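PDB 5JJV: tyrosine recombinase XerH from Helicobacter pylori, which cuts and rejoins DNA at difH sites as a site-specific tyrosine recombinase, acting in chromosome segregation. Local coordinates for the interface of chains A and B. Numbering follows the deposited sequence. Chains: chain A/B, Tyrosine recombinase XerH.

The interface of chains A and B. Residues chain A 354, 357, 361; chain B 232, 248, 250, 252.
Bends at chi2 and chi4 (68°) carry the side-chain amino group (NZ) of B:Lys250 in between A:Glu354 and A:Glu361, whose side chains both cross the lysine at about a right angle. A:Glu354 reaches it with CG anti to the backbone N and a turn at chi2, whereas A:Glu361 extends beyond CG. Each carboxylate forms a salt bridge and accepts a hydrogen bond, but the geometries differ. NZ lies 2.6 Å from OE2 of A:Glu361, using that oxygen's syn lone pair; it meets OE2 of A:Glu354 at 2.9 Å, also on the syn side but 31° out of the carboxylate plane. Two acidic groups around one amine would be expected to stabilise its positive charge.

Apolar packing flanks this polar centre. The methyl CB of A:Ala357 rests 3.7 Å from CG of B:Met248, and SD of the same methionine lies 4.0 Å from CA of A:Glu354. On the other flank, CZ of B:Phe252 touches CG of A:Glu361 at 4.0 Å, with ring and carboxylate planes 47° apart.

The patch docks the C-terminal end of chain A, helix 350-357 and the short 3-10 turn at 358-361, against strand 244-250 of chain B. Such exchange of C-terminal segments between neighbouring protomers is typical of tyrosine recombinase assemblies and probably couples the subunits here. A water bridges the backbones, 2.8 Å from O of A:Ala357 and 3.0 Å from N of B:Lys250.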
# COMPACT_ATOMS: atom_id res chain seq x y z
N GLU A 354 -11.11 -20.49 13.29
CA GLU A 354 -11.45 -21.06 14.59
C GLU A 354 -11.17 -20.07 15.72
O GLU A 354 -11.94 -19.98 16.68
CB GLU A 354 -10.67 -22.36 14.81
CG GLU A 354 -10.87 -22.99 16.18
CD GLU A 354 -12.13 -23.84 16.24
OE1 GLU A 354 -12.70 -24.14 15.17
OE2 GLU A 354 -12.54 -24.21 17.37
N ALA A 357 -14.17 -17.64 15.89
CA ALA A 357 -15.46 -18.26 16.17
C ALA A 357 -15.55 -18.82 17.59
O ALA A 357 -16.65 -19.01 18.11
CB ALA A 357 -15.75 -19.35 15.16
N GLU A 361 -17.06 -19.52 23.35
CA GLU A 361 -16.91 -20.70 24.19
C GLU A 361 -16.17 -20.38 25.48
O GLU A 361 -15.80 -21.28 26.23
CB GLU A 361 -16.17 -21.80 23.43
CG GLU A 361 -16.87 -22.26 22.16
CD GLU A 361 -15.91 -22.89 21.16
OE1 GLU A 361 -14.77 -23.21 21.55
OE2 GLU A 361 -16.31 -23.05 19.99
N CYS B 232 -18.31 -27.11 12.44
CA CYS B 232 -18.05 -25.72 12.08
C CYS B 232 -18.74 -25.33 10.78
O CYS B 232 -18.64 -26.04 9.77
CB CYS B 232 -16.54 -25.49 11.94
SG CYS B 232 -15.59 -25.81 13.44
N MET B 248 -16.50 -18.03 10.24
CA MET B 248 -16.85 -19.31 10.83
C MET B 248 -17.85 -19.16 11.97
O MET B 248 -17.75 -18.25 12.79
CB MET B 248 -15.60 -20.04 11.33
CG MET B 248 -15.89 -21.36 12.02
SD MET B 248 -14.41 -22.34 12.30
CE MET B 248 -13.93 -22.70 10.61
N LYS B 250 -19.73 -21.70 14.87
CA LYS B 250 -19.87 -23.01 15.48
C LYS B 250 -21.32 -23.49 15.40
O LYS B 250 -22.24 -22.73 15.70
CB LYS B 250 -19.40 -22.99 16.94
CG LYS B 250 -17.89 -22.83 17.09
CD LYS B 250 -17.15 -23.86 16.27
CE LYS B 250 -15.66 -23.87 16.58
NZ LYS B 250 -15.39 -24.36 17.96
N PHE B 252 -23.18 -25.59 17.10
CA PHE B 252 -24.01 -25.81 18.28
C PHE B 252 -24.77 -24.55 18.70
O PHE B 252 -25.71 -24.62 19.49
CB PHE B 252 -23.16 -26.34 19.45
CG PHE B 252 -22.24 -25.32 20.06
CD1 PHE B 252 -22.67 -24.51 21.11
CD2 PHE B 252 -20.93 -25.19 19.62
CE1 PHE B 252 -21.83 -23.58 21.68
CE2 PHE B 252 -20.08 -24.26 20.20
CZ PHE B 252 -20.54 -23.45 21.23
O HOH W 1 -19.06 -19.47 16.78